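Local coordinates for protein ArtJ (Geobacillus stearothermophilus, PDB 2PVU) that binds arginine, lysine and histidine and probably delivers them to its cognate ATP-binding cassette transporter, Art(MP)2, at residues V64-L70 with I256-F261; M103-T109 with E224-F230. One frame throughout, in Å; residues are numbered along the deposited sequence.

Interaction 1: residues V64-L70 with I256-F261; sequences VGFDVDL and IYKKWF
The indole of W260 lies flat over the start of helix 66-78. G65 CA sits above its six-membered ring, 3.6 Å from the centroid, in a CH-pi contact, and F66 CB covers the five-membered ring in the same way. G65 holds the N-cap position, with backbone angles that would press a CB against the carbonyl O of V64. In the plane of the indole, NE1 of W260 gives a nearly straight hydrogen bond to D69 OD2 (2.8 Å, 166°), reaching that oxygen from above the carboxylate plane. K259 NZ meets D69 OD2 on its syn side, also at 2.8 Å, in a salt bridge. One oxygen thus takes two donors. Replacing W260 by alanine removes the indole N-H, and D69 OD2 would probably keep just the K259 bond of these two, with the backbone of G65 losing its cover.

With CG anti to the backbone N (chi1 173°), the ring of F66 enters helix 252-261 as a knob among I256, Y257, W260 and F261. Its CD1 meets I256 CG2 at 3.7 Å, and its edge faces Y257 CA. F125 stacks edge-to-face on F66. Segments 66-70 and 256-261 form a nearly antiparallel helix pair, axes at 161°, with knob-into-hole packing.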
ATOM      1  N   VAL A  64       6.932  -6.985  -9.423  1.00 23.40           N
ATOM      2  CA  VAL A  64       6.170  -8.181  -8.984  1.00 23.10           C
ATOM      3  C   VAL A  64       5.363  -7.863  -7.727  1.00 22.66           C
ATOM      4  O   VAL A  64       5.620  -6.849  -7.064  1.00 23.48           O
ATOM      5  CB  VAL A  64       7.120  -9.394  -8.728  1.00 23.19           C
ATOM      6  CG1 VAL A  64       7.853  -9.766 -10.014  1.00 21.61           C
ATOM      7  CG2 VAL A  64       8.116  -9.107  -7.577  1.00 21.78           C
ATOM      8  N   GLY A  65       4.402  -8.725  -7.394  1.00 22.32           N
ATOM      9  CA  GLY A  65       3.731  -8.610  -6.122  1.00 22.81           C
ATOM     10  C   GLY A  65       2.237  -8.852  -6.206  1.00 22.78           C
ATOM     11  O   GLY A  65       1.670  -9.117  -7.315  1.00 22.55           O
ATOM     12  N   PHE A  66       1.609  -8.817  -5.035  1.00 21.29           N
ATOM     13  CA  PHE A  66       0.179  -9.093  -4.982  1.00 21.83           C
ATOM     14  C   PHE A  66      -0.639  -8.108  -5.843  1.00 21.74           C
ATOM     15  O   PHE A  66      -1.563  -8.508  -6.593  1.00 22.33           O
ATOM     16  CB  PHE A  66      -0.294  -9.051  -3.528  1.00 21.26           C
ATOM     17  CG  PHE A  66      -1.786  -9.156  -3.376  1.00 22.19           C
ATOM     18  CD1 PHE A  66      -2.388 -10.394  -3.271  1.00 20.92           C
ATOM     19  CD2 PHE A  66      -2.594  -7.988  -3.358  1.00 21.96           C
ATOM     20  CE1 PHE A  66      -3.810 -10.539  -3.156  1.00 21.73           C
ATOM     21  CE2 PHE A  66      -4.026  -8.102  -3.235  1.00 22.55           C
ATOM     22  CZ  PHE A  66      -4.630  -9.366  -3.120  1.00 22.02           C
ATOM     23  N   ASP A  67      -0.329  -6.821  -5.714  1.00 21.53           N
ATOM     24  CA  ASP A  67      -1.043  -5.813  -6.491  1.00 21.88           C
ATOM     25  C   ASP A  67      -0.779  -6.046  -7.970  1.00 21.32           C
ATOM     26  O   ASP A  67      -1.660  -5.810  -8.791  1.00 22.15           O
ATOM     27  CB  ASP A  67      -0.580  -4.384  -6.153  1.00 20.80           C
ATOM     28  CG  ASP A  67      -1.270  -3.792  -4.942  1.00 23.57           C
ATOM     29  OD1 ASP A  67      -2.314  -4.337  -4.449  1.00 22.77           O
ATOM     30  OD2 ASP A  67      -0.779  -2.699  -4.523  1.00 22.93           O
ATOM     31  N   VAL A  68       0.435  -6.457  -8.327  1.00 22.90           N
ATOM     32  CA  VAL A  68       0.751  -6.761  -9.743  1.00 22.63           C
ATOM     33  C   VAL A  68      -0.128  -7.871 -10.313  1.00 22.78           C
ATOM     34  O   VAL A  68      -0.686  -7.731 -11.410  1.00 22.58           O
ATOM     35  CB  VAL A  68       2.250  -7.066  -9.968  1.00 22.05           C
ATOM     36  CG1 VAL A  68       2.558  -7.334 -11.462  1.00 20.78           C
ATOM     37  CG2 VAL A  68       3.109  -5.896  -9.408  1.00 22.14           C
ATOM     38  N   ASP A  69      -0.245  -8.984  -9.589  1.00 22.69           N
ATOM     39  CA  ASP A  69      -0.998 -10.133 -10.079  1.00 22.63           C
ATOM     40  C   ASP A  69      -2.482  -9.787 -10.089  1.00 22.04           C
ATOM     41  O   ASP A  69      -3.208 -10.198 -10.979  1.00 21.89           O
ATOM     42  CB  ASP A  69      -0.788 -11.365  -9.206  1.00 22.96           C
ATOM     43  CG  ASP A  69       0.607 -11.954  -9.339  1.00 26.06           C
ATOM     44  OD1 ASP A  69       1.346 -11.573 -10.279  1.00 25.43           O
ATOM     45  OD2 ASP A  69       0.943 -12.812  -8.492  1.00 27.51           O
ATOM     46  N   LEU A  70      -2.931  -9.070  -9.071  1.00 21.35           N
ATOM     47  CA  LEU A  70      -4.338  -8.709  -9.037  1.00 21.27           C
ATOM     48  C   LEU A  70      -4.667  -7.779 -10.196  1.00 20.72           C
ATOM     49  O   LEU A  70      -5.657  -7.986 -10.899  1.00 20.11           O
ATOM     50  CB  LEU A  70      -4.727  -8.084  -7.692  1.00 23.04           C
ATOM     51  CG  LEU A  70      -6.171  -7.590  -7.605  1.00 24.51           C
ATOM     52  CD1 LEU A  70      -7.201  -8.734  -7.703  1.00 26.97           C
ATOM     53  CD2 LEU A  70      -6.368  -6.842  -6.322  1.00 23.32           C
ATOM     54  N   ILE A 256      -4.561 -15.779  -6.029  1.00 25.02           N
ATOM     55  CA  ILE A 256      -3.531 -14.741  -5.896  1.00 23.80           C
ATOM     56  C   ILE A 256      -3.206 -14.477  -4.417  1.00 24.16           C
ATOM     57  O   ILE A 256      -2.031 -14.414  -4.035  1.00 24.04           O
ATOM     58  CB  ILE A 256      -3.940 -13.422  -6.585  1.00 23.96           C
ATOM     59  CG1 ILE A 256      -4.185 -13.676  -8.080  1.00 21.80           C
ATOM     60  CG2 ILE A 256      -2.808 -12.385  -6.392  1.00 24.50           C
ATOM     61  CD1 ILE A 256      -4.917 -12.526  -8.815  1.00 23.56           C
ATOM     62  N   TYR A 257      -4.245 -14.312  -3.598  1.00 23.90           N
ATOM     63  CA  TYR A 257      -4.065 -14.083  -2.156  1.00 24.54           C
ATOM     64  C   TYR A 257      -3.250 -15.206  -1.504  1.00 24.28           C
ATOM     65  O   TYR A 257      -2.332 -14.973  -0.710  1.00 22.74           O
ATOM     66  CB  TYR A 257      -5.420 -13.945  -1.448  1.00 24.33           C
ATOM     67  CG  TYR A 257      -5.249 -13.504  -0.024  1.00 24.94           C
ATOM     68  CD1 TYR A 257      -5.224 -12.127   0.313  1.00 26.19           C
ATOM     69  CD2 TYR A 257      -5.058 -14.442   0.997  1.00 25.55           C
ATOM     70  CE1 TYR A 257      -5.041 -11.735   1.644  1.00 25.13           C
ATOM     71  CE2 TYR A 257      -4.846 -14.060   2.307  1.00 24.97           C
ATOM     72  CZ  TYR A 257      -4.874 -12.720   2.632  1.00 27.38           C
ATOM     73  OH  TYR A 257      -4.669 -12.396   3.955  1.00 28.70           O
ATOM     74  N   LYS A 258      -3.597 -16.446  -1.824  1.00 25.00           N
ATOM     75  CA  LYS A 258      -2.877 -17.577  -1.253  1.00 27.14           C
ATOM     76  C   LYS A 258      -1.416 -17.650  -1.715  1.00 27.64           C
ATOM     77  O   LYS A 258      -0.528 -18.051  -0.942  1.00 28.67           O
ATOM     78  CB  LYS A 258      -3.586 -18.869  -1.602  1.00 27.71           C
ATOM     79  CG  LYS A 258      -4.912 -19.029  -0.865  1.00 30.66           C
ATOM     80  CD  LYS A 258      -5.348 -20.485  -0.855  1.00 35.65           C
ATOM     81  CE  LYS A 258      -5.992 -20.920  -2.162  1.00 38.17           C
ATOM     82  NZ  LYS A 258      -6.457 -22.346  -2.102  1.00 39.37           N
ATOM     83  N   LYS A 259      -1.184 -17.324  -2.984  1.00 27.58           N
ATOM     84  CA  LYS A 259       0.179 -17.220  -3.524  1.00 27.63           C
ATOM     85  C   LYS A 259       1.033 -16.352  -2.619  1.00 26.99           C
ATOM     86  O   LYS A 259       2.111 -16.762  -2.195  1.00 26.66           O
ATOM     87  CB  LYS A 259       0.159 -16.642  -4.948  1.00 27.22           C
ATOM     88  CG  LYS A 259       1.517 -16.647  -5.641  1.00 28.89           C
ATOM     89  CD  LYS A 259       1.418 -15.962  -7.006  1.00 28.99           C
ATOM     90  CE  LYS A 259       2.800 -15.791  -7.609  1.00 31.33           C
ATOM     91  NZ  LYS A 259       2.765 -14.859  -8.780  1.00 29.38           N
ATOM     92  N   TRP A 260       0.523 -15.176  -2.270  1.00 25.74           N
ATOM     93  CA  TRP A 260       1.327 -14.168  -1.602  1.00 26.15           C
ATOM     94  C   TRP A 260       1.343 -14.275  -0.081  1.00 27.55           C
ATOM     95  O   TRP A 260       2.322 -13.880   0.558  1.00 28.77           O
ATOM     96  CB  TRP A 260       0.922 -12.767  -2.088  1.00 25.64           C
ATOM     97  CG  TRP A 260       1.371 -12.595  -3.525  1.00 24.05           C
ATOM     98  CD1 TRP A 260       0.618 -12.778  -4.652  1.00 24.57           C
ATOM     99  CD2 TRP A 260       2.694 -12.273  -3.974  1.00 24.81           C
ATOM    100  NE1 TRP A 260       1.392 -12.585  -5.779  1.00 23.66           N
ATOM    101  CE2 TRP A 260       2.668 -12.270  -5.391  1.00 24.56           C
ATOM    102  CE3 TRP A 260       3.905 -11.973  -3.315  1.00 25.76           C
ATOM    103  CZ2 TRP A 260       3.811 -11.969  -6.175  1.00 25.63           C
ATOM    104  CZ3 TRP A 260       5.055 -11.690  -4.105  1.00 24.99           C
ATOM    105  CH2 TRP A 260       4.991 -11.682  -5.511  1.00 23.83           C
ATOM    106  N   PHE A 261       0.283 -14.835   0.496  1.00 27.54           N
ATOM    107  CA  PHE A 261       0.125 -14.834   1.946  1.00 27.12           C
ATOM    108  C   PHE A 261       0.023 -16.204   2.585  1.00 27.40           C
ATOM    109  O   PHE A 261       0.086 -16.310   3.803  1.00 27.59           O
ATOM    110  CB  PHE A 261      -1.066 -13.955   2.326  1.00 27.81           C
ATOM    111  CG  PHE A 261      -0.899 -12.550   1.884  1.00 27.53           C
ATOM    112  CD1 PHE A 261      -0.002 -11.716   2.539  1.00 29.03           C
ATOM    113  CD2 PHE A 261      -1.575 -12.062   0.757  1.00 28.70           C
ATOM    114  CE1 PHE A 261       0.204 -10.416   2.111  1.00 30.29           C
ATOM    115  CE2 PHE A 261      -1.381 -10.744   0.327  1.00 30.14           C
ATOM    116  CZ  PHE A 261      -0.499  -9.918   1.009  1.00 30.17           C
TER

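Interaction 2: residues M103-T109 with E224-F230; sequences MGISGIT and EYYGMIF. With LYS (lysine), chain E.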
ATOM      1  N   MET A 103      -4.523   5.469 -13.937  1.00 20.96           N
ATOM      2  CA  MET A 103      -4.922   4.527 -12.886  1.00 22.64           C
ATOM      3  C   MET A 103      -3.714   4.261 -12.020  1.00 21.57           C
ATOM      4  O   MET A 103      -2.565   4.356 -12.502  1.00 22.38           O
ATOM      5  CB  MET A 103      -5.322   3.192 -13.567  1.00 23.09           C
ATOM      6  CG  MET A 103      -5.902   2.167 -12.620  1.00 27.32           C
ATOM      7  SD  MET A 103      -6.419   0.740 -13.594  1.00 25.62           S
ATOM      8  CE  MET A 103      -6.875  -0.321 -12.232  1.00 25.24           C
ATOM      9  N   GLY A 104      -3.963   3.927 -10.754  1.00 21.73           N
ATOM     10  CA  GLY A 104      -2.878   3.513  -9.880  1.00 22.86           C
ATOM     11  C   GLY A 104      -3.259   2.289  -9.079  1.00 22.44           C
ATOM     12  O   GLY A 104      -4.434   2.081  -8.755  1.00 20.87           O
ATOM     13  N   ILE A 105      -2.264   1.486  -8.732  1.00 21.60           N
ATOM     14  CA  ILE A 105      -2.443   0.414  -7.731  1.00 21.83           C
ATOM     15  C   ILE A 105      -1.120   0.366  -6.979  1.00 20.93           C
ATOM     16  O   ILE A 105      -0.058   0.332  -7.603  1.00 20.97           O
ATOM     17  CB  ILE A 105      -2.877  -0.997  -8.334  1.00 21.57           C
ATOM     18  CG1 ILE A 105      -3.365  -1.951  -7.211  1.00 23.92           C
ATOM     19  CG2 ILE A 105      -1.794  -1.611  -9.177  1.00 21.17           C
ATOM     20  CD1 ILE A 105      -3.781  -3.316  -7.678  1.00 21.34           C
ATOM     21  N   SER A 106      -1.176   0.497  -5.650  1.00 22.43           N
ATOM     22  CA  SER A 106       0.080   0.719  -4.897  1.00 22.07           C
ATOM     23  C   SER A 106      -0.176   0.639  -3.376  1.00 22.56           C
ATOM     24  O   SER A 106       0.370   1.480  -2.627  1.00 22.05           O
ATOM     25  CB  SER A 106       0.670   2.097  -5.285  1.00 22.65           C
ATOM     26  OG  SER A 106       2.060   2.257  -4.981  1.00 23.16           O
ATOM     27  N   GLY A 107      -1.003  -0.323  -2.939  1.00 19.49           N
ATOM     28  CA  GLY A 107      -1.283  -0.516  -1.490  1.00 19.03           C
ATOM     29  C   GLY A 107      -1.918   0.770  -0.963  1.00 19.56           C
ATOM     30  O   GLY A 107      -1.653   1.179   0.147  1.00 20.62           O
ATOM     31  N   ILE A 108      -2.778   1.380  -1.762  1.00 20.20           N
ATOM     32  CA  ILE A 108      -3.377   2.722  -1.421  1.00 19.88           C
ATOM     33  C   ILE A 108      -4.647   2.651  -0.619  1.00 22.04           C
ATOM     34  O   ILE A 108      -5.674   2.181  -1.122  1.00 23.08           O
ATOM     35  CB  ILE A 108      -3.704   3.549  -2.700  1.00 19.42           C
ATOM     36  CG1 ILE A 108      -2.460   3.592  -3.601  1.00 19.62           C
ATOM     37  CG2 ILE A 108      -4.176   5.019  -2.265  1.00 21.37           C
ATOM     38  CD1 ILE A 108      -2.784   4.001  -5.106  1.00 21.67           C
ATOM     39  N   THR A 109      -4.606   3.185   0.593  1.00 21.16           N
ATOM     40  CA  THR A 109      -5.791   3.225   1.450  1.00 21.71           C
ATOM     41  C   THR A 109      -6.810   4.203   0.896  1.00 21.68           C
ATOM     42  O   THR A 109      -6.490   5.335   0.537  1.00 21.86           O
ATOM     43  CB  THR A 109      -5.413   3.607   2.885  1.00 22.91           C
ATOM     44  OG1 THR A 109      -4.483   2.639   3.410  1.00 22.22           O
ATOM     45  CG2 THR A 109      -6.640   3.682   3.793  1.00 22.34           C
ATOM     46  N   GLU A 224      -8.204  -0.163   7.636  1.00 23.51           N
ATOM     47  CA  GLU A 224      -7.976   0.545   6.359  1.00 23.09           C
ATOM     48  C   GLU A 224      -8.321  -0.398   5.234  1.00 23.08           C
ATOM     49  O   GLU A 224      -8.076  -1.609   5.363  1.00 22.69           O
ATOM     50  CB  GLU A 224      -6.475   0.935   6.227  1.00 23.98           C
ATOM     51  CG  GLU A 224      -6.097   2.060   7.200  1.00 24.82           C
ATOM     52  CD  GLU A 224      -4.658   2.559   7.052  1.00 24.76           C
ATOM     53  OE1 GLU A 224      -4.127   2.729   5.926  1.00 25.30           O
ATOM     54  OE2 GLU A 224      -4.036   2.769   8.110  1.00 31.29           O
ATOM     55  N   TYR A 225      -8.846   0.141   4.116  1.00 21.27           N
ATOM     56  CA  TYR A 225      -9.143  -0.722   2.952  1.00 21.40           C
ATOM     57  C   TYR A 225      -8.395  -0.200   1.755  1.00 21.34           C
ATOM     58  O   TYR A 225      -8.460   0.992   1.534  1.00 20.24           O
ATOM     59  CB  TYR A 225     -10.651  -0.687   2.682  1.00 21.78           C
ATOM     60  CG  TYR A 225     -11.407  -1.319   3.835  1.00 23.01           C
ATOM     61  CD1 TYR A 225     -11.697  -2.673   3.813  1.00 23.46           C
ATOM     62  CD2 TYR A 225     -11.780  -0.560   4.958  1.00 24.77           C
ATOM     63  CE1 TYR A 225     -12.395  -3.281   4.880  1.00 24.16           C
ATOM     64  CE2 TYR A 225     -12.464  -1.143   6.033  1.00 24.21           C
ATOM     65  CZ  TYR A 225     -12.754  -2.516   5.979  1.00 25.38           C
ATOM     66  OH  TYR A 225     -13.444  -3.113   7.006  1.00 27.70           O
ATOM     67  N   TYR A 226      -7.718  -1.065   0.972  1.00 20.12           N
ATOM     68  CA  TYR A 226      -7.018  -0.574  -0.214  1.00 19.70           C
ATOM     69  C   TYR A 226      -7.982  -0.520  -1.401  1.00 20.17           C
ATOM     70  O   TYR A 226      -8.897  -1.358  -1.481  1.00 19.44           O
ATOM     71  CB  TYR A 226      -5.897  -1.522  -0.636  1.00 21.70           C
ATOM     72  CG  TYR A 226      -4.798  -1.672   0.353  1.00 21.57           C
ATOM     73  CD1 TYR A 226      -4.610  -0.741   1.395  1.00 20.70           C
ATOM     74  CD2 TYR A 226      -3.895  -2.706   0.200  1.00 20.73           C
ATOM     75  CE1 TYR A 226      -3.545  -0.909   2.309  1.00 20.39           C
ATOM     76  CE2 TYR A 226      -2.811  -2.860   1.068  1.00 20.91           C
ATOM     77  CZ  TYR A 226      -2.668  -2.006   2.122  1.00 23.67           C
ATOM     78  OH  TYR A 226      -1.587  -2.237   2.954  1.00 23.71           O
ATOM     79  N   GLY A 227      -7.811   0.493  -2.250  1.00 19.84           N
ATOM     80  CA  GLY A 227      -8.561   0.593  -3.524  1.00 19.62           C
ATOM     81  C   GLY A 227      -7.570   0.894  -4.648  1.00 21.02           C
ATOM     82  O   GLY A 227      -6.485   1.443  -4.415  1.00 20.77           O
ATOM     83  N   MET A 228      -7.931   0.491  -5.877  1.00 20.97           N
ATOM     84  CA  MET A 228      -7.248   1.011  -7.067  1.00 20.55           C
ATOM     85  C   MET A 228      -7.704   2.465  -7.158  1.00 22.23           C
ATOM     86  O   MET A 228      -8.759   2.795  -6.650  1.00 22.58           O
ATOM     87  CB  MET A 228      -7.647   0.171  -8.280  1.00 21.80           C
ATOM     88  CG  MET A 228      -6.847  -1.154  -8.297  1.00 21.21           C
ATOM     89  SD  MET A 228      -7.578  -2.352  -9.389  1.00 22.05           S
ATOM     90  CE  MET A 228      -8.865  -3.074  -8.392  1.00 24.15           C
ATOM     91  N   ILE A 229      -6.893   3.344  -7.735  1.00 22.18           N
ATOM     92  CA  ILE A 229      -7.188   4.786  -7.715  1.00 21.45           C
ATOM     93  C   ILE A 229      -7.189   5.356  -9.137  1.00 22.12           C
ATOM     94  O   ILE A 229      -6.537   4.821 -10.029  1.00 21.63           O
ATOM     95  CB  ILE A 229      -6.159   5.509  -6.835  1.00 21.95           C
ATOM     96  CG1 ILE A 229      -6.553   6.971  -6.587  1.00 21.74           C
ATOM     97  CG2 ILE A 229      -4.755   5.468  -7.503  1.00 20.48           C
ATOM     98  CD1 ILE A 229      -5.668   7.660  -5.569  1.00 24.62           C
ATOM     99  N   PHE A 230      -7.977   6.409  -9.353  1.00 21.47           N
ATOM    100  CA  PHE A 230      -8.212   6.961 -10.701  1.00 21.99           C
ATOM    101  C   PHE A 230      -8.275   8.456 -10.585  1.00 22.55           C
ATOM    102  O   PHE A 230      -8.668   8.970  -9.535  1.00 22.90           O
ATOM    103  CB  PHE A 230      -9.585   6.505 -11.252  1.00 21.95           C
ATOM    104  CG  PHE A 230      -9.753   5.003 -11.313  1.00 21.37           C
ATOM    105  CD1 PHE A 230      -9.237   4.273 -12.387  1.00 20.31           C
ATOM    106  CD2 PHE A 230     -10.375   4.343 -10.287  1.00 21.25           C
ATOM    107  CE1 PHE A 230      -9.373   2.842 -12.448  1.00 20.29           C
ATOM    108  CE2 PHE A 230     -10.521   2.924 -10.318  1.00 22.52           C
ATOM    109  CZ  PHE A 230     -10.006   2.185 -11.377  1.00 20.07           C
TER
HETATM  110  N   LYS E 301      -1.725   2.235   2.687  1.00 18.22           N
HETATM  111  CA  LYS E 301      -0.946   3.445   3.114  1.00 18.47           C
HETATM  112  C   LYS E 301      -1.470   4.677   2.365  1.00 18.55           C
HETATM  113  O   LYS E 301      -1.069   5.794   2.655  1.00 18.43           O
HETATM  114  CB  LYS E 301       0.534   3.258   2.800  1.00 17.63           C
HETATM  115  CG  LYS E 301       0.780   3.014   1.291  1.00 18.32           C
HETATM  116  CD  LYS E 301       2.241   3.319   0.901  1.00 16.58           C
HETATM  117  CE  LYS E 301       2.583   2.597  -0.394  1.00 21.26           C
HETATM  118  NZ  LYS E 301       3.981   3.036  -0.928  1.00 22.20           N
HETATM  119  OXT LYS E 301      -2.297   4.563   1.433  1.00 18.05           O
HETATM  120  O   HOH W   1      -3.819   0.310  -4.428  1.00 14.89           O
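T109 OG1 donates to E224 OE1 at 2.5 Å, using the anti lone pair of that oxygen, and accepts from the amino N of the bound lysine at 2.9 Å. A chi1 of -60° sets OG1 beside the T109 backbone N, and both meet the ligand. That backbone N bonds the ligand carboxylate oxygen OXT, while G107 O takes a second bond from the ligand amino group. R114, D196, Q153 and T157 also hold the ligand.

The ring of Y226 backs this site. G107 CA lies over its face, 3.9 Å from the centroid, and Y226 OH is hydrogen-bonded to D196. E224 is fixed in turn by T157 and Q129.

Further out, G227 N bonds I108 O at 2.9 Å. Water 1 accepts from S106 N and I108 N and donates to G227 O, bridging the two segments. I108 CD1 presses tightly on I229 CG2 at 3.4 Å. G104 and I229 then form an antiparallel hydrogen-bonded pair, with I229 CG2 filling the side where G104 has no side chain. At the far end the extended M103 runs beside F230. Its CG touches F230 CE1 at 3.5 Å, and its SD lies obliquely beside the ring, 5.0 Å from the F230 centroid, a Met-aromatic contact. The site is the amino acid pocket of a family 3 solute-binding protein; here G107 O, T109 N and T109 OG1 hold the ligand's alpha-amino and carboxylate groups.

Interaction 2 is the core contact: nearly all its touching residues are buried and its centre lies about 7 Å from the centre of the chain. Interaction 1 is only partly buried, about 13 Å out, and has an exposed lysine at its margin. Their chemistry differs too. Interaction 1 joins two helices through aromatic rings, a salt bridge and one indole hydrogen bond. Interaction 2 combines backbone bonds, a water and a bound ligand with a threonine-glutamate bond and apolar contacts. The two touch directly through D67: its OD2 probably accepts from G107 N at 2.9 Å, and its O packs on I105 CD1. Helix 66-78 is thus shared ground, meeting both helix 252-261 and the loop carrying S106 and G107.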